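Local coordinates for protein nadph-flavin oxidoreductase (Vibrio harveyi, PDB 1BKJ) that catalyses the NADPH-dependent reduction of FMN to FMNH2 and supplies the reduced flavin to luciferase for bioluminescence, at residues I14-I22 with A68-F76. Numbering follows the deposited sequence.
Sequences IRKFTAVPI and AYVESAAEF. With FMN (flavin mononucleotide), chain D.
R15 lies alongside the ring of Y69, both side chains pointing the same way into the FMN pocket of this nitroreductase-family flavin reductase. The loop 14-22 runs over the short helix 69-72 and the turn into strand 75-82. Followed outward, R15 first sets CB over the middle of the Y69 ring, a CH-pi contact 3.9 Å from the centroid and 13° off the normal. CG comes next over the same face, nearest CZ, and CD reaches the phenol end, 3.7 Å from Y69 OH. The chain stays extended from CG to NE, which carries the guanidinium past the ring to the flavin. There R15 NE donates a nearly straight bond of 2.7 Å to FMN O2 (167°), while NH2 makes a weak one to FMN N1. The guanidinium plane stands 76° to the tyrosine ring, and FMN C2 lies in that plane at its edge. Y69 OH sits 3.0 Å from FMN O2, with Q67 OE1 a weak alternative partner for its proton. Q67, K167 and R169 belong to the same pocket.

Farther along, F17 lowers its ring edge onto Y69 CB, CE2 at 3.9 Å, and also packs against A73, with C156 of strand 149-158 beside both. The methyl of A74 nestles against I22 CG1 and V20 O, where A74 and E75 form a classic beta bulge facing L157. Polar links between the segments run through water: one joins F17 N to S72 OG, another donates to T18 O and S72 O. E75 OE1 forms a salt bridge with R50, whereas its OE2 accepts at 3.0 Å from a water that also donates to I22 O.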
loop_
_atom_site.group_PDB
_atom_site.type_symbol
_atom_site.label_atom_id
_atom_site.label_comp_id
_atom_site.label_asym_id
_atom_site.label_seq_id
_atom_site.Cartn_x
_atom_site.Cartn_y
_atom_site.Cartn_z
ATOM N N ILE A 14 16.547 -1.858 7.806
ATOM C CA ILE A 14 17.927 -2.315 7.807
ATOM C C ILE A 14 18.597 -1.806 6.534
ATOM O O ILE A 14 18.099 -2.017 5.415
ATOM C CB ILE A 14 18.027 -3.868 7.910
ATOM C CG1 ILE A 14 17.352 -4.385 9.192
ATOM C CG2 ILE A 14 19.485 -4.336 7.823
ATOM C CD1 ILE A 14 17.919 -3.864 10.510
ATOM N N ARG A 15 19.730 -1.131 6.724
ATOM C CA ARG A 15 20.481 -0.524 5.643
ATOM C C ARG A 15 21.932 -0.999 5.525
ATOM O O ARG A 15 22.750 -0.342 4.880
ATOM C CB ARG A 15 20.403 1.003 5.780
ATOM C CG ARG A 15 18.999 1.583 5.568
ATOM C CD ARG A 15 18.960 3.073 5.846
ATOM N NE ARG A 15 17.599 3.617 5.770
ATOM C CZ ARG A 15 16.788 3.781 6.811
ATOM N NH1 ARG A 15 17.179 3.442 8.029
ATOM N NH2 ARG A 15 15.586 4.303 6.645
ATOM N N LYS A 16 22.249 -2.119 6.180
ATOM C CA LYS A 16 23.580 -2.733 6.110
ATOM C C LYS A 16 23.368 -4.240 6.137
ATOM O O LYS A 16 22.699 -4.765 7.025
ATOM C CB LYS A 16 24.504 -2.292 7.251
ATOM C CG LYS A 16 25.983 -2.381 6.867
ATOM C CD LYS A 16 26.908 -2.088 8.034
ATOM C CE LYS A 16 28.340 -2.419 7.650
ATOM N NZ LYS A 16 29.213 -2.519 8.858
ATOM N N PHE A 17 23.922 -4.921 5.134
ATOM C CA PHE A 17 23.758 -6.365 4.983
ATOM C C PHE A 17 25.063 -7.117 4.856
ATOM O O PHE A 17 26.073 -6.546 4.438
ATOM C CB PHE A 17 22.938 -6.665 3.719
ATOM C CG PHE A 17 21.599 -5.987 3.680
ATOM C CD1 PHE A 17 20.514 -6.523 4.384
ATOM C CD2 PHE A 17 21.421 -4.790 2.962
ATOM C CE1 PHE A 17 19.250 -5.888 4.384
ATOM C CE2 PHE A 17 20.162 -4.132 2.947
ATOM C CZ PHE A 17 19.068 -4.688 3.665
ATOM N N THR A 18 25.042 -8.401 5.226
ATOM C CA THR A 18 26.214 -9.260 5.057
ATOM C C THR A 18 26.102 -9.850 3.628
ATOM O O THR A 18 25.094 -9.624 2.946
ATOM C CB THR A 18 26.288 -10.413 6.096
ATOM O OG1 THR A 18 25.173 -11.289 5.932
ATOM C CG2 THR A 18 26.308 -9.880 7.520
ATOM N N ALA A 19 27.118 -10.597 3.188
ATOM C CA ALA A 19 27.157 -11.200 1.853
ATOM C C ALA A 19 26.450 -12.557 1.734
ATOM O O ALA A 19 26.447 -13.157 0.654
ATOM C CB ALA A 19 28.611 -11.316 1.373
ATOM N N VAL A 20 25.838 -13.024 2.826
ATOM C CA VAL A 20 25.139 -14.316 2.846
ATOM C C VAL A 20 23.858 -14.231 1.975
ATOM O O VAL A 20 23.017 -13.361 2.183
ATOM C CB VAL A 20 24.806 -14.764 4.301
ATOM C CG1 VAL A 20 24.185 -16.168 4.312
ATOM C CG2 VAL A 20 26.058 -14.744 5.170
ATOM N N PRO A 21 23.735 -15.100 0.951
ATOM C CA PRO A 21 22.532 -15.031 0.112
ATOM C C PRO A 21 21.247 -15.573 0.744
ATOM O O PRO A 21 21.276 -16.222 1.797
ATOM C CB PRO A 21 22.939 -15.822 -1.135
ATOM C CG PRO A 21 23.915 -16.823 -0.619
ATOM C CD PRO A 21 24.728 -16.035 0.378
ATOM N N ILE A 22 20.122 -15.221 0.128
ATOM C CA ILE A 22 18.804 -15.687 0.549
ATOM C C ILE A 22 18.626 -16.952 -0.302
ATOM O O ILE A 22 18.996 -16.968 -1.486
ATOM C CB ILE A 22 17.714 -14.586 0.253
ATOM C CG1 ILE A 22 17.857 -13.461 1.288
ATOM C CG2 ILE A 22 16.275 -15.164 0.247
ATOM C CD1 ILE A 22 17.072 -12.215 0.991
ATOM N N ALA A 68 23.907 2.859 -1.270
ATOM C CA ALA A 68 24.770 1.677 -1.385
ATOM C C ALA A 68 24.156 0.303 -1.098
ATOM O O ALA A 68 24.511 -0.685 -1.751
ATOM C CB ALA A 68 26.034 1.876 -0.551
ATOM N N TYR A 69 23.212 0.252 -0.166
ATOM C CA TYR A 69 22.540 -0.985 0.190
ATOM C C TYR A 69 21.647 -1.589 -0.908
ATOM O O TYR A 69 21.167 -2.708 -0.781
ATOM C CB TYR A 69 21.789 -0.832 1.510
ATOM C CG TYR A 69 21.209 0.536 1.764
ATOM C CD1 TYR A 69 22.008 1.555 2.326
ATOM C CD2 TYR A 69 19.863 0.832 1.442
ATOM C CE1 TYR A 69 21.483 2.850 2.567
ATOM C CE2 TYR A 69 19.324 2.124 1.673
ATOM C CZ TYR A 69 20.144 3.124 2.235
ATOM O OH TYR A 69 19.643 4.382 2.476
ATOM N N VAL A 70 21.463 -0.855 -2.001
ATOM C CA VAL A 70 20.703 -1.358 -3.143
ATOM C C VAL A 70 21.630 -2.338 -3.873
ATOM O O VAL A 70 21.162 -3.330 -4.414
ATOM C CB VAL A 70 20.258 -0.217 -4.065
ATOM C CG1 VAL A 70 19.692 -0.741 -5.388
ATOM C CG2 VAL A 70 19.238 0.649 -3.359
ATOM N N GLU A 71 22.940 -2.073 -3.839
ATOM C CA GLU A 71 23.925 -2.951 -4.476
ATOM C C GLU A 71 24.360 -4.104 -3.558
ATOM O O GLU A 71 24.508 -5.234 -4.029
ATOM C CB GLU A 71 25.149 -2.155 -4.952
ATOM N N SER A 72 24.483 -3.847 -2.254
ATOM C CA SER A 72 24.934 -4.862 -1.299
ATOM C C SER A 72 23.885 -5.848 -0.778
ATOM O O SER A 72 24.236 -6.904 -0.236
ATOM C CB SER A 72 25.694 -4.208 -0.143
ATOM O OG SER A 72 24.836 -3.412 0.651
ATOM N N ALA A 73 22.605 -5.525 -0.963
ATOM C CA ALA A 73 21.501 -6.403 -0.546
ATOM C C ALA A 73 21.554 -7.742 -1.294
ATOM O O ALA A 73 21.988 -7.785 -2.451
ATOM C CB ALA A 73 20.166 -5.727 -0.826
ATOM N N ALA A 74 21.142 -8.822 -0.622
ATOM C CA ALA A 74 21.106 -10.159 -1.223
ATOM C C ALA A 74 20.072 -10.196 -2.357
ATOM O O ALA A 74 20.308 -10.815 -3.389
ATOM C CB ALA A 74 20.792 -11.214 -0.161
ATOM N N GLU A 75 18.946 -9.503 -2.165
ATOM C CA GLU A 75 17.875 -9.410 -3.166
ATOM C C GLU A 75 17.338 -7.973 -3.315
ATOM O O GLU A 75 17.198 -7.256 -2.324
ATOM C CB GLU A 75 16.684 -10.332 -2.810
ATOM C CG GLU A 75 16.915 -11.852 -2.924
ATOM C CD GLU A 75 17.265 -12.325 -4.326
ATOM O OE1 GLU A 75 16.603 -11.892 -5.295
ATOM O OE2 GLU A 75 18.198 -13.149 -4.458
ATOM N N PHE A 76 17.078 -7.548 -4.552
ATOM C CA PHE A 76 16.491 -6.239 -4.799
ATOM C C PHE A 76 15.288 -6.430 -5.717
ATOM O O PHE A 76 15.435 -6.847 -6.867
ATOM C CB PHE A 76 17.487 -5.238 -5.398
ATOM C CG PHE A 76 16.960 -3.816 -5.465
ATOM C CD1 PHE A 76 16.704 -3.087 -4.280
ATOM C CD2 PHE A 76 16.668 -3.212 -6.709
ATOM C CE1 PHE A 76 16.158 -1.779 -4.323
ATOM C CE2 PHE A 76 16.120 -1.895 -6.769
ATOM C CZ PHE A 76 15.867 -1.184 -5.567
HETATM N N1 FMN D . 14.558 4.407 3.445
HETATM C C2 FMN D . 15.769 4.619 2.827
HETATM O O2 FMN D . 16.834 4.672 3.386
HETATM N N3 FMN D . 15.640 4.861 1.466
HETATM C C4 FMN D . 14.437 5.115 0.744
HETATM O O4 FMN D . 14.532 5.439 -0.426
HETATM C C4A FMN D . 13.238 4.964 1.516
HETATM N N5 FMN D . 12.053 4.937 0.790
HETATM C C5A FMN D . 10.859 4.516 1.395
HETATM C C6 FMN D . 9.748 4.373 0.585
HETATM C C7 FMN D . 8.551 3.898 1.118
HETATM C C7M FMN D . 7.410 3.563 0.111
HETATM C C8 FMN D . 8.467 3.605 2.509
HETATM C C8M FMN D . 7.197 3.220 3.195
HETATM C C9 FMN D . 9.564 3.743 3.319
HETATM C C9A FMN D . 10.806 4.196 2.776
HETATM N N10 FMN D . 12.028 4.280 3.538
HETATM C C10 FMN D . 13.261 4.569 2.899
HETATM C "C1'" FMN D . 12.105 3.807 4.815
HETATM C "C2'" FMN D . 12.049 4.812 5.942
HETATM O "O2'" FMN D . 12.654 6.031 5.862
HETATM C "C3'" FMN D . 11.387 4.399 7.189
HETATM O "O3'" FMN D . 10.324 3.489 7.064
HETATM C "C4'" FMN D . 11.293 5.289 8.398
HETATM O "O4'" FMN D . 12.117 6.426 8.498
HETATM C "C5'" FMN D . 10.686 4.807 9.628
HETATM O "O5'" FMN D . 11.746 3.964 10.174
HETATM P P FMN D . 11.656 2.345 10.335
HETATM O O1P FMN D . 10.647 2.158 11.361
HETATM O O2P FMN D . 13.053 1.971 10.670
HETATM O O3P FMN D . 11.129 1.760 9.080
HETATM O O HOH W 1 25.679 -3.302 3.308
HETATM O O HOH W 2 24.356 -9.681 0.115
HETATM O O HOH W 3 20.325 -13.968 -2.622
HETATM O O HOH W 4 17.371 -15.866 -3.599
#